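Local coordinates for protein NADH oxidoreductase (Mesorhizobium loti, PDB 3PI7) that probably binds NADPH and acts as an oxidoreductase on NAD(P)H, as in quinone reductases of the zinc-binding dehydrogenase family, at residues A155-V160 / G183-E188; R235-A240 / S247-A252; E200-L205 / A211-E216; E292-R295 / R300-P303; D220-L225 / V271-G276. All coordinates share one frame; numbering follows the deposited sequence. Where two conformers were deposited one is given.

Overall arrangement
Along the chain, contact 1 closes first. It packs helix 148-163 against helix 176-188, with strand 167-170 in the connection between them. Contact 3 follows and ties helix 202-208 to strand 212-215, an outermost strand of the six-stranded parallel sheet. Contact 5 then opens at helix 221-232 and closes only at residues 271-276. Contact 2, which joins strand 236-239 to helix 243-252, is nested within that span, and the centres of the two lie about 9 Å apart. Contact 4 comes last, between helices 290-296 and 298-313. It touches contact 1 where Trp293 meets Ala155. Contact 1 reaches contact 2 through Ile159, Val160 and Met156. No two of the five cross.

Contact 1. Residues A155-V160 / G183-E188; sequences AMFDIV and GLAKEE
Phe157 meets Leu184, Ala185 and Glu188, and it alone carries the first segment's side of the contact. Just before it, Met156, a selenomethionine, turns to strand 236-239, where it packs on Leu238. Phe157 holds CG anti to its backbone nitrogen (chi1 -175°), which directs the side chain at residues 183-188 of helix 176-188. Its stem meets the leucine first: Phe157 CB lies 3.8 Å from Leu184 CD1. Leu184 CB sits over one ring face, 4.1 Å from the ring centroid, in a CH-pi contact displaced toward the rim. The far end of the ring reaches the helix backbone, with Phe157 CZ 3.7 Å from Ala185 CA. Ala185 CB adds a contact to Phe157 CE1 at 4.0 Å. Glu188 CG approaches the ring edge, close to its plane. Farther along, Val160 packs on Phe190, whose ring also meets Phe157 edge-to-face. The axes of the two short helical segments run at 39° and approach to 10.9 Å. They belong to the Rossmann-like part of the fold, and strand 167-170 lies between them in sequence. With no polar bond between them, the two segments are held by burial of the ring against Leu184 and Ala185.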
# COMPACT_ATOMS: atom_id res chain seq x y z
N ALA A 155 -9.91 -16.54 -6.12
CA ALA A 155 -10.07 -15.33 -5.33
C ALA A 155 -9.29 -14.15 -5.91
O ALA A 155 -9.83 -13.05 -5.98
CB ALA A 155 -9.64 -15.60 -3.91
N MSE A 156 -8.05 -14.37 -6.37
CA MSE A 156 -7.24 -13.28 -6.89
C MSE A 156 -7.66 -12.91 -8.31
O MSE A 156 -7.65 -11.73 -8.63
CB MSE A 156 -5.75 -13.62 -6.81
CG MSE A 156 -5.27 -13.66 -5.35
SE MSE A 156 -3.32 -13.47 -5.13
CE MSE A 156 -2.98 -14.62 -6.54
N PHE A 157 -8.08 -13.87 -9.11
CA PHE A 157 -8.56 -13.51 -10.43
C PHE A 157 -9.85 -12.67 -10.30
O PHE A 157 -10.07 -11.77 -11.12
CB PHE A 157 -8.74 -14.73 -11.33
CG PHE A 157 -9.13 -14.32 -12.72
CD1 PHE A 157 -8.28 -13.53 -13.50
CD2 PHE A 157 -10.37 -14.67 -13.24
CE1 PHE A 157 -8.67 -13.10 -14.77
CE2 PHE A 157 -10.74 -14.26 -14.53
CZ PHE A 157 -9.90 -13.46 -15.27
N ASP A 158 -10.67 -12.89 -9.22
CA ASP A 158 -11.88 -12.11 -8.96
C ASP A 158 -11.49 -10.62 -8.77
O ASP A 158 -12.21 -9.74 -9.20
CB ASP A 158 -12.63 -12.65 -7.72
CG ASP A 158 -13.69 -13.72 -7.99
OD1 ASP A 158 -14.01 -13.95 -9.18
OD2 ASP A 158 -14.23 -14.28 -7.01
N ILE A 159 -10.31 -10.36 -8.15
CA ILE A 159 -9.82 -8.98 -7.96
C ILE A 159 -9.56 -8.36 -9.33
O ILE A 159 -9.96 -7.23 -9.60
CB ILE A 159 -8.55 -8.93 -7.08
CG1 ILE A 159 -8.83 -9.48 -5.67
CG2 ILE A 159 -7.97 -7.50 -7.02
CD1 ILE A 159 -7.53 -9.85 -4.86
N VAL A 160 -8.87 -9.12 -10.21
CA VAL A 160 -8.59 -8.66 -11.57
C VAL A 160 -9.91 -8.34 -12.29
O VAL A 160 -10.03 -7.29 -12.94
CB VAL A 160 -7.75 -9.71 -12.34
CG1 VAL A 160 -7.56 -9.30 -13.81
CG2 VAL A 160 -6.40 -9.91 -11.67
N GLY A 183 -4.81 -19.40 -17.18
CA GLY A 183 -5.91 -20.20 -17.76
C GLY A 183 -7.26 -19.53 -17.62
O GLY A 183 -7.99 -19.38 -18.61
N LEU A 184 -7.59 -19.06 -16.41
CA LEU A 184 -8.82 -18.30 -16.13
C LEU A 184 -8.89 -17.03 -16.97
O LEU A 184 -9.95 -16.68 -17.48
CB LEU A 184 -8.86 -17.88 -14.64
CG LEU A 184 -9.11 -18.98 -13.61
CD1 LEU A 184 -8.94 -18.43 -12.19
CD2 LEU A 184 -10.51 -19.60 -13.77
N ALA A 185 -7.76 -16.30 -17.04
CA ALA A 185 -7.66 -15.07 -17.80
C ALA A 185 -7.95 -15.30 -19.26
O ALA A 185 -8.73 -14.56 -19.84
CB ALA A 185 -6.27 -14.49 -17.63
N LYS A 186 -7.38 -16.36 -19.84
CA LYS A 186 -7.54 -16.67 -21.27
C LYS A 186 -9.02 -16.93 -21.58
O LYS A 186 -9.51 -16.46 -22.61
CB LYS A 186 -6.67 -17.88 -21.67
CG LYS A 186 -6.66 -18.17 -23.17
CD LYS A 186 -5.88 -19.44 -23.50
CE LYS A 186 -5.86 -19.69 -25.00
NZ LYS A 186 -4.83 -20.70 -25.37
N GLU A 187 -9.72 -17.62 -20.69
CA GLU A 187 -11.15 -17.93 -20.84
C GLU A 187 -12.00 -16.67 -20.92
O GLU A 187 -12.98 -16.64 -21.67
CB GLU A 187 -11.64 -18.75 -19.64
CG GLU A 187 -11.16 -20.18 -19.56
CD GLU A 187 -11.62 -20.89 -18.30
OE1 GLU A 187 -12.64 -20.45 -17.70
OE2 GLU A 187 -10.96 -21.87 -17.90
N GLU A 188 -11.66 -15.64 -20.12
CA GLU A 188 -12.44 -14.42 -20.01
C GLU A 188 -11.89 -13.26 -20.85
O GLU A 188 -12.40 -12.15 -20.73
CB GLU A 188 -12.52 -13.99 -18.54
CG GLU A 188 -13.15 -15.03 -17.64
CD GLU A 188 -14.51 -14.69 -17.08
OE1 GLU A 188 -15.34 -14.10 -17.81
OE2 GLU A 188 -14.76 -15.05 -15.91

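Contact 2. Residues R235-A240 / S247-A252; sequences RIFLDA and SAIFNA
The Phe237 ring lies between two aliphatic groups. Ile249 CG2 stands over the centre of one face, 3.6 Å from the centroid and only 8° off the ring normal, a CH-pi contact. On the opposite face Asp239 CB, two residues on in the same strand, lies 3.5 Å above the plane, offset toward the rim. At the far end of the ring, Ile249 CD1 adds a contact of 3.8 Å to Phe237 CZ. The isoleucine puts both branches on the ring: CG2 is anti to the backbone N, CG1 beside it (chi1 -71°). The two side chains lie nearly perpendicular. Strand 236-239 and helix 243-252 are the first two elements of a beta-alpha-beta unit that ends in strand 258-261, within the parallel sheet of the NAD(P)-binding Rossmann fold. Replacing Phe237 with an alanine would probably leave Ile249 CG2 without the face it rests on and open a gap between strand and helix. All three touching residues, Phe237, Ile249 and Phe250, are buried. Asp239 is held by hydrogen bonds of OD1 to Thr171 OG1 and of OD2 to Trp259 NE1. Ile249 also packs on Thr171.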
# COMPACT_ATOMS: atom_id res chain seq x y z
N ARG A 235 -3.83 -2.54 -14.11
CA ARG A 235 -3.97 -1.91 -12.80
C ARG A 235 -3.70 -2.89 -11.68
O ARG A 235 -3.27 -2.47 -10.61
CB ARG A 235 -5.34 -1.25 -12.65
CG ARG A 235 -5.36 0.14 -13.33
CD ARG A 235 -6.58 0.99 -12.96
NE ARG A 235 -7.87 0.33 -13.21
CZ ARG A 235 -8.46 0.23 -14.40
NH1 ARG A 235 -7.88 0.73 -15.48
NH2 ARG A 235 -9.64 -0.37 -14.51
N ILE A 236 -3.88 -4.19 -11.92
CA ILE A 236 -3.63 -5.14 -10.85
C ILE A 236 -2.33 -5.80 -11.03
O ILE A 236 -2.05 -6.31 -12.10
CB ILE A 236 -4.75 -6.22 -10.73
CG1 ILE A 236 -6.13 -5.55 -10.52
CG2 ILE A 236 -4.44 -7.26 -9.63
CD1 ILE A 236 -6.27 -4.76 -9.11
N PHE A 237 -1.53 -5.83 -9.95
CA PHE A 237 -0.25 -6.53 -9.96
C PHE A 237 -0.27 -7.53 -8.82
O PHE A 237 -0.29 -7.13 -7.65
CB PHE A 237 0.90 -5.51 -9.84
CG PHE A 237 2.28 -6.05 -9.53
CD1 PHE A 237 2.68 -7.30 -10.00
CD2 PHE A 237 3.18 -5.30 -8.79
CE1 PHE A 237 3.95 -7.81 -9.70
CE2 PHE A 237 4.47 -5.78 -8.53
CZ PHE A 237 4.86 -7.02 -9.01
N LEU A 238 -0.27 -8.83 -9.16
CA LEU A 238 -0.28 -9.92 -8.18
C LEU A 238 1.16 -10.33 -8.02
O LEU A 238 1.78 -10.82 -8.97
CB LEU A 238 -1.19 -11.09 -8.64
CG LEU A 238 -2.64 -10.71 -8.98
CD1 LEU A 238 -3.44 -11.94 -9.47
CD2 LEU A 238 -3.33 -10.11 -7.77
N ASP A 239 1.71 -10.06 -6.85
CA ASP A 239 3.13 -10.26 -6.65
C ASP A 239 3.48 -11.35 -5.62
O ASP A 239 3.19 -11.20 -4.43
CB ASP A 239 3.72 -8.92 -6.20
CG ASP A 239 5.22 -8.92 -5.91
OD1 ASP A 239 5.95 -9.71 -6.56
OD2 ASP A 239 5.65 -8.10 -5.08
N ALA A 240 4.20 -12.39 -6.07
CA ALA A 240 4.68 -13.47 -5.21
C ALA A 240 6.16 -13.28 -4.81
O ALA A 240 6.68 -14.08 -4.02
CB ALA A 240 4.56 -14.81 -5.96
N SER A 247 9.46 -3.88 -7.18
CA SER A 247 9.63 -2.44 -7.03
C SER A 247 9.61 -1.77 -8.40
O SER A 247 8.93 -0.75 -8.59
CB SER A 247 10.94 -2.13 -6.31
OG SER A 247 11.15 -0.73 -6.27
N ALA A 248 10.34 -2.35 -9.37
CA ALA A 248 10.44 -1.86 -10.75
C ALA A 248 9.11 -1.96 -11.45
O ALA A 248 8.70 -1.01 -12.14
CB ALA A 248 11.49 -2.67 -11.52
N ILE A 249 8.41 -3.10 -11.29
CA ILE A 249 7.11 -3.29 -11.94
C ILE A 249 6.14 -2.22 -11.43
O ILE A 249 5.55 -1.53 -12.22
CB ILE A 249 6.60 -4.72 -11.68
CG1 ILE A 249 7.46 -5.73 -12.48
CG2 ILE A 249 5.10 -4.83 -12.04
CD1 ILE A 249 7.19 -7.17 -12.07
N PHE A 250 5.97 -2.13 -10.11
CA PHE A 250 5.07 -1.15 -9.51
C PHE A 250 5.37 0.26 -10.01
O PHE A 250 4.46 0.99 -10.39
CB PHE A 250 5.21 -1.22 -8.00
CG PHE A 250 4.28 -0.27 -7.28
CD1 PHE A 250 2.90 -0.42 -7.37
CD2 PHE A 250 4.79 0.72 -6.44
CE1 PHE A 250 2.04 0.41 -6.65
CE2 PHE A 250 3.93 1.54 -5.71
CZ PHE A 250 2.56 1.38 -5.82
N ASN A 251 6.65 0.63 -10.03
CA ASN A 251 7.07 1.95 -10.48
C ASN A 251 6.62 2.24 -11.93
O ASN A 251 6.24 3.38 -12.24
CB ASN A 251 8.59 2.02 -10.39
CG ASN A 251 9.16 3.39 -10.67
OD1 ASN A 251 9.85 3.60 -11.67
ND2 ASN A 251 8.84 4.33 -9.84
N ALA A 252 6.66 1.23 -12.80
CA ALA A 252 6.33 1.39 -14.22
C ALA A 252 4.83 1.33 -14.49
O ALA A 252 4.39 1.70 -15.59
CB ALA A 252 7.04 0.33 -15.05

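Contact 3. Residues E200-L205 / A211-E216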
# COMPACT_ATOMS: atom_id res chain seq x y z
N GLU A 200 13.34 -20.37 -21.51
CA GLU A 200 12.67 -21.64 -21.80
C GLU A 200 11.22 -21.71 -21.27
O GLU A 200 10.49 -22.61 -21.65
CB GLU A 200 13.48 -22.85 -21.27
CG GLU A 200 13.59 -22.95 -19.75
N GLN A 201 10.82 -20.77 -20.38
CA GLN A 201 9.48 -20.75 -19.83
C GLN A 201 8.57 -19.80 -20.60
O GLN A 201 7.38 -19.75 -20.32
CB GLN A 201 9.53 -20.34 -18.36
CG GLN A 201 10.12 -21.44 -17.49
CD GLN A 201 10.42 -20.97 -16.10
OE1 GLN A 201 10.82 -19.82 -15.89
NE2 GLN A 201 10.31 -21.87 -15.14
N ILE A 202 9.10 -19.07 -21.58
CA ILE A 202 8.32 -18.11 -22.35
C ILE A 202 7.26 -18.85 -23.19
O ILE A 202 6.06 -18.56 -23.04
CB ILE A 202 9.23 -17.17 -23.19
CG1 ILE A 202 10.05 -16.26 -22.24
CG2 ILE A 202 8.42 -16.33 -24.19
CD1 ILE A 202 11.14 -15.39 -22.86
N ALA A 203 7.68 -19.81 -24.04
CA ALA A 203 6.75 -20.53 -24.91
C ALA A 203 5.62 -21.19 -24.13
O ALA A 203 4.46 -21.05 -24.53
CB ALA A 203 7.49 -21.57 -25.74
N LEU A 204 5.92 -21.86 -23.00
CA LEU A 204 4.85 -22.56 -22.30
C LEU A 204 3.84 -21.60 -21.70
O LEU A 204 2.65 -21.91 -21.71
CB LEU A 204 5.35 -23.56 -21.25
CG LEU A 204 5.91 -23.08 -19.91
CD1 LEU A 204 4.84 -23.11 -18.84
CD2 LEU A 204 7.03 -24.03 -19.45
N LEU A 205 4.31 -20.46 -21.17
CA LEU A 205 3.39 -19.50 -20.55
C LEU A 205 2.55 -18.80 -21.60
O LEU A 205 1.36 -18.60 -21.38
CB LEU A 205 4.12 -18.49 -19.65
CG LEU A 205 4.68 -19.15 -18.39
CD1 LEU A 205 5.48 -18.20 -17.58
CD2 LEU A 205 3.57 -19.82 -17.55
N ALA A 211 -0.27 -12.94 -22.26
CA ALA A 211 -0.14 -11.97 -23.36
C ALA A 211 1.30 -11.53 -23.49
O ALA A 211 1.79 -11.33 -24.61
CB ALA A 211 -1.03 -10.76 -23.11
N HIS A 212 1.98 -11.34 -22.35
CA HIS A 212 3.39 -10.96 -22.32
C HIS A 212 4.14 -11.81 -21.33
O HIS A 212 3.65 -12.04 -20.22
CB HIS A 212 3.53 -9.47 -21.91
CG HIS A 212 2.93 -8.51 -22.90
ND1 HIS A 212 3.69 -7.95 -23.90
CD2 HIS A 212 1.67 -8.02 -22.97
CE1 HIS A 212 2.87 -7.13 -24.55
NE2 HIS A 212 1.64 -7.17 -24.05
N VAL A 213 5.36 -12.21 -21.68
CA VAL A 213 6.20 -13.00 -20.79
C VAL A 213 7.54 -12.31 -20.84
O VAL A 213 8.16 -12.29 -21.89
CB VAL A 213 6.27 -14.52 -21.10
CG1 VAL A 213 7.09 -15.25 -20.03
CG2 VAL A 213 4.89 -15.12 -21.20
N LEU A 214 7.95 -11.70 -19.73
CA LEU A 214 9.20 -10.93 -19.73
C LEU A 214 10.24 -11.62 -18.89
O LEU A 214 9.96 -12.03 -17.77
CB LEU A 214 8.96 -9.52 -19.19
CG LEU A 214 7.79 -8.70 -19.81
CD1 LEU A 214 7.70 -7.34 -19.18
CD2 LEU A 214 7.93 -8.59 -21.31
N ASN A 215 11.45 -11.74 -19.44
CA ASN A 215 12.57 -12.32 -18.71
C ASN A 215 13.21 -11.17 -17.93
O ASN A 215 13.76 -10.22 -18.52
CB ASN A 215 13.56 -13.05 -19.66
CG ASN A 215 14.61 -13.83 -18.92
OD1 ASN A 215 14.93 -13.53 -17.76
ND2 ASN A 215 15.15 -14.86 -19.54
N GLU A 216 13.08 -11.24 -16.60
CA GLU A 216 13.57 -10.21 -15.68
C GLU A 216 15.10 -10.08 -15.71
O GLU A 216 15.63 -9.05 -15.27
CB GLU A 216 13.08 -10.48 -14.25
CG GLU A 216 13.73 -11.65 -13.53
CD GLU A 216 13.75 -11.53 -12.02
OE1 GLU A 216 14.25 -10.50 -11.51
OE2 GLU A 216 13.27 -12.46 -11.34
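Val213 inserts between Ile202 and Leu205 and carries most of the strand side of this contact. Val213 CG1 lies 3.8 Å from Ile202 CG1, and Val213 CG2 lies 3.8 Å from Leu205 CB. The valine also reaches the helix backbone, with Val213 CG1 3.9 Å from Ile202 CA. The torsion explains the split: CG1 is anti to the backbone N of Val213 (chi1 -175°), while CG2 stands beside that nitrogen. This turns CG1 mainly to Ile202 and CG2 mainly to Leu205 CB. Ile202 and Val213 pass alongside, pointing opposite ways. Leu205 instead lies across the valine. Leu205 CD1 adds a looser contact to Val213 CG1 at 4.2 Å.

With both methyls gone, as in an alanine here, Ile202 CG1 and Leu205 CB would probably lose their strand partner and a gap would open between them and the strand.

In the next shell, Val196 of strand 191-196 packs on both Val213 and Leu205. Leu205 also touches Lys179 and Ile182 of helix 176-188. Strand 212-215 is held in the parallel sheet by backbone bonds of His212 and Leu214 to strand 191-196. Its other face is covered by helix 221-232, where Leu214 meets Phe221 and Thr224. The contact therefore joins the last two elements of the beta-alpha-beta unit formed by strand 191-196, helix 202-208 and strand 212-215. Between these two segments the side chains meet by aliphatic contact, without directed bonds, and what holds them is the burial of branched carbon groups.

Contact 4. Residues E292-R295 / R300-P303; sequences EWMR and RRGP
Apolar and mixed packing makes the direct contact. Trp293 CZ2 lies 3.6 Å from Arg300 CB, and Trp293 CH2 is 3.7 Å from Arg300 O. The arginine chain runs across the indole, with the ring and guanidinium planes 63° apart. Met294 is a selenomethionine with two conformers. In one of them Met294 SE is 3.8 Å from Arg301 NE, and Met294 CG is 3.9 Å from Arg301 CG. The extended chain of Arg301 carries CG, CD and NE past Met294 at a slant. Its NH2 continues to Ala129 O, which accepts from it.

The contact packs the end of helix 290-296 on the start of helix 298-313, across a tight connection. Trp293 also rests on Ala155 of helix 148-163, and its ring meets Phe297.

Water-mediated bonding joins the polar ends. One water accepts from Trp293 NE1 at 3.0 Å and from Arg300 NH1 at 2.8 Å, and it lies in the plane of both groups.

Of the two segments, only the first has an internal salt bridge. In one of its two conformers, Arg295 grips Glu292 OE1 side-on with NE and NH2. Glu292 OE2 forms a salt bridge to Arg256 of the second subunit.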
# COMPACT_ATOMS: atom_id res chain seq x y z
N GLU A 292 -7.32 -15.30 5.12
CA GLU A 292 -8.07 -14.10 5.44
C GLU A 292 -9.25 -13.90 4.51
O GLU A 292 -10.32 -13.56 4.98
CB GLU A 292 -7.16 -12.85 5.45
CG GLU A 292 -7.87 -11.59 5.92
CD GLU A 292 -8.48 -11.54 7.31
OE1 GLU A 292 -8.20 -12.44 8.14
OE2 GLU A 292 -9.22 -10.57 7.58
N TRP A 293 -9.06 -14.15 3.20
CA TRP A 293 -10.11 -13.99 2.21
C TRP A 293 -11.30 -14.91 2.57
O TRP A 293 -12.43 -14.46 2.50
CB TRP A 293 -9.57 -14.30 0.81
CG TRP A 293 -10.59 -14.19 -0.28
CD1 TRP A 293 -10.94 -13.07 -0.98
CD2 TRP A 293 -11.42 -15.25 -0.77
NE1 TRP A 293 -11.92 -13.38 -1.90
CE2 TRP A 293 -12.25 -14.70 -1.78
CE3 TRP A 293 -11.49 -16.62 -0.52
CZ2 TRP A 293 -13.16 -15.48 -2.51
CZ3 TRP A 293 -12.44 -17.38 -1.19
CH2 TRP A 293 -13.26 -16.80 -2.16
N MSE A 294 -11.02 -16.16 2.99
CA MSE A 294 -12.06 -17.12 3.37
C MSE A 294 -12.81 -16.68 4.60
O MSE A 294 -14.01 -16.93 4.69
CB MSE A 294 -11.45 -18.48 3.63
CG MSE A 294 -11.37 -19.32 2.41
SE MSE A 294 -10.35 -20.83 2.90
CE MSE A 294 -9.88 -21.38 1.23
N ARG A 295 -12.10 -16.00 5.54
CA ARG A 295 -12.71 -15.45 6.76
C ARG A 295 -13.61 -14.27 6.44
O ARG A 295 -14.73 -14.20 6.93
CB ARG A 295 -11.63 -15.01 7.77
CG ARG A 295 -11.07 -16.14 8.61
CD ARG A 295 -10.22 -15.62 9.75
NE ARG A 295 -8.95 -15.06 9.27
CZ ARG A 295 -7.80 -15.73 9.23
NH1 ARG A 295 -7.74 -16.99 9.64
NH2 ARG A 295 -6.71 -15.14 8.77
N ARG A 300 -18.38 -16.20 -0.32
CA ARG A 300 -17.72 -16.48 -1.60
C ARG A 300 -16.96 -17.80 -1.56
O ARG A 300 -16.63 -18.36 -2.61
CB ARG A 300 -16.76 -15.33 -1.98
CG ARG A 300 -17.46 -14.00 -2.22
CD ARG A 300 -16.47 -12.95 -2.68
NE ARG A 300 -17.01 -11.60 -2.58
CZ ARG A 300 -16.33 -10.48 -2.85
NH1 ARG A 300 -15.07 -10.55 -3.26
NH2 ARG A 300 -16.91 -9.30 -2.72
N ARG A 301 -16.74 -18.31 -0.36
CA ARG A 301 -16.00 -19.55 -0.07
C ARG A 301 -16.68 -20.73 -0.74
O ARG A 301 -16.04 -21.42 -1.54
CB ARG A 301 -15.92 -19.74 1.45
CG ARG A 301 -14.91 -20.76 1.94
CD ARG A 301 -15.00 -20.90 3.45
NE ARG A 301 -13.91 -21.71 3.99
CZ ARG A 301 -13.93 -23.03 4.11
NH1 ARG A 301 -15.01 -23.72 3.74
NH2 ARG A 301 -12.89 -23.67 4.61
N GLY A 302 -17.98 -20.89 -0.49
CA GLY A 302 -18.83 -21.94 -1.05
C GLY A 302 -18.82 -21.99 -2.57
O GLY A 302 -18.42 -23.00 -3.15
N PRO A 303 -19.20 -20.88 -3.25
CA PRO A 303 -19.15 -20.86 -4.72
C PRO A 303 -17.74 -21.10 -5.29
O PRO A 303 -17.62 -21.73 -6.33
CB PRO A 303 -19.67 -19.46 -5.07
CG PRO A 303 -20.51 -19.06 -3.91
CD PRO A 303 -19.78 -19.63 -2.72
O HOH W 1 -13.70 -12.71 -4.28

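Contact 5. Residues D220-L225 / V271-G276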
# COMPACT_ATOMS: atom_id res chain seq x y z
N ASP A 220 17.65 -5.23 -21.05
CA ASP A 220 16.68 -4.16 -21.33
C ASP A 220 15.31 -4.43 -20.69
O ASP A 220 14.31 -3.85 -21.14
CB ASP A 220 16.55 -3.95 -22.85
CG ASP A 220 16.15 -5.17 -23.66
OD1 ASP A 220 16.19 -6.30 -23.10
OD2 ASP A 220 15.80 -5.00 -24.85
N PHE A 221 15.25 -5.26 -19.63
CA PHE A 221 13.99 -5.58 -18.95
C PHE A 221 13.16 -4.33 -18.58
O PHE A 221 11.95 -4.33 -18.84
CB PHE A 221 14.23 -6.40 -17.69
CG PHE A 221 13.00 -6.53 -16.82
CD1 PHE A 221 11.92 -7.30 -17.23
CD2 PHE A 221 12.91 -5.83 -15.62
CE1 PHE A 221 10.76 -7.37 -16.46
CE2 PHE A 221 11.75 -5.92 -14.83
CZ PHE A 221 10.68 -6.68 -15.27
N GLU A 222 13.76 -3.32 -17.89
CA GLU A 222 13.00 -2.15 -17.44
C GLU A 222 12.44 -1.37 -18.62
O GLU A 222 11.30 -0.91 -18.55
CB GLU A 222 13.81 -1.24 -16.51
CG GLU A 222 13.76 -1.74 -15.07
CD GLU A 222 13.73 -0.72 -13.94
OE1 GLU A 222 12.98 0.28 -14.05
OE2 GLU A 222 14.37 -0.98 -12.90
N ALA A 223 13.22 -1.23 -19.71
CA ALA A 223 12.78 -0.51 -20.91
C ALA A 223 11.61 -1.26 -21.59
O ALA A 223 10.60 -0.64 -21.90
CB ALA A 223 13.94 -0.31 -21.87
N THR A 224 11.71 -2.59 -21.73
CA THR A 224 10.66 -3.46 -22.26
C THR A 224 9.45 -3.34 -21.36
O THR A 224 8.32 -3.18 -21.83
CB THR A 224 11.18 -4.92 -22.31
OG1 THR A 224 12.29 -4.95 -23.19
CG2 THR A 224 10.13 -5.92 -22.80
N LEU A 225 9.68 -3.38 -20.04
CA LEU A 225 8.64 -3.25 -19.03
C LEU A 225 7.80 -1.99 -19.26
O LEU A 225 6.57 -2.10 -19.33
CB LEU A 225 9.28 -3.27 -17.64
CG LEU A 225 8.41 -3.09 -16.41
CD1 LEU A 225 7.31 -4.14 -16.35
CD2 LEU A 225 9.25 -3.12 -15.20
N VAL A 271 11.51 -1.82 -2.14
CA VAL A 271 11.52 -0.36 -2.10
C VAL A 271 10.31 0.19 -2.83
O VAL A 271 9.96 -0.31 -3.89
CB VAL A 271 12.85 0.19 -2.72
CG1 VAL A 271 12.81 1.71 -2.89
CG2 VAL A 271 14.06 -0.22 -1.89
N ILE A 272 9.68 1.22 -2.28
CA ILE A 272 8.67 2.02 -3.00
C ILE A 272 9.55 3.09 -3.65
O ILE A 272 9.94 4.07 -2.99
CB ILE A 272 7.58 2.59 -2.08
CG1 ILE A 272 6.88 1.48 -1.27
CG2 ILE A 272 6.59 3.40 -2.92
CD1 ILE A 272 6.05 2.00 -0.03
N ARG A 273 9.92 2.86 -4.92
CA ARG A 273 10.85 3.73 -5.63
C ARG A 273 10.42 5.19 -5.63
O ARG A 273 11.25 6.07 -5.36
CB ARG A 273 11.05 3.26 -7.07
CG ARG A 273 12.29 3.89 -7.71
CD ARG A 273 12.47 3.45 -9.15
NE ARG A 273 12.82 2.03 -9.26
CZ ARG A 273 13.03 1.41 -10.41
NH1 ARG A 273 12.91 2.06 -11.56
NH2 ARG A 273 13.35 0.12 -10.43
N GLU A 274 9.15 5.46 -5.92
CA GLU A 274 8.65 6.83 -5.98
C GLU A 274 7.40 6.93 -5.16
O GLU A 274 6.30 6.74 -5.70
CB GLU A 274 8.37 7.22 -7.44
CG GLU A 274 9.59 7.37 -8.33
CD GLU A 274 10.61 8.43 -7.94
OE1 GLU A 274 10.20 9.50 -7.43
OE2 GLU A 274 11.82 8.19 -8.16
N PRO A 275 7.50 7.18 -3.83
CA PRO A 275 6.27 7.26 -3.02
C PRO A 275 5.28 8.32 -3.51
O PRO A 275 4.08 8.15 -3.29
CB PRO A 275 6.79 7.61 -1.61
CG PRO A 275 8.16 7.07 -1.59
CD PRO A 275 8.69 7.37 -2.99
N GLY A 276 5.76 9.32 -4.27
CA GLY A 276 4.90 10.33 -4.89
C GLY A 276 3.84 9.70 -5.78
O GLY A 276 2.76 10.28 -5.98
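Glu222 and Arg273 reach toward each other from opposite directions and meet end-on, in one of the two conformers of Arg273. The guanidinium offers NH1 and NH2, one to each carboxylate oxygen. Arg273 NH1 donates to Glu222 OE1 at 3.1 Å, and Arg273 NH2 donates to Glu222 OE2 at 2.9 Å. Both bonds are nearly straight, with N-H...O angles of 165° and 161°. The oxygens are met on their syn sides. OE1 uses its syn lone pair, while the donor to OE2 stands somewhat out of the carboxylate plane. The two flat groups are not quite coplanar, with planes 31° apart, yet both oxygens stay close to the guanidinium plane. This two-pronged salt bridge should hold the guanidinium against rotation.

The backbones are far apart: Glu222 CA and Arg273 CA are separated by 13.4 Å. The side chains span that distance. Arg273 runs out with CG anti to the backbone N and bends only at chi3, while Glu222 bends at chi2.

The bridge lies at the surface and joins helix 221-232 to the residues just after strand 270-272. Helix 243-252 lies beside it, with Ala248 and Asn251 packing on Arg273. Val271 and Ile272 pair with an antiparallel strand of the second subunit, so the salt bridge ties this helix to a segment that takes part in the dimer interface. On its other side, helix 221-232 packs Phe221 and Thr224 against Leu214 of strand 212-215.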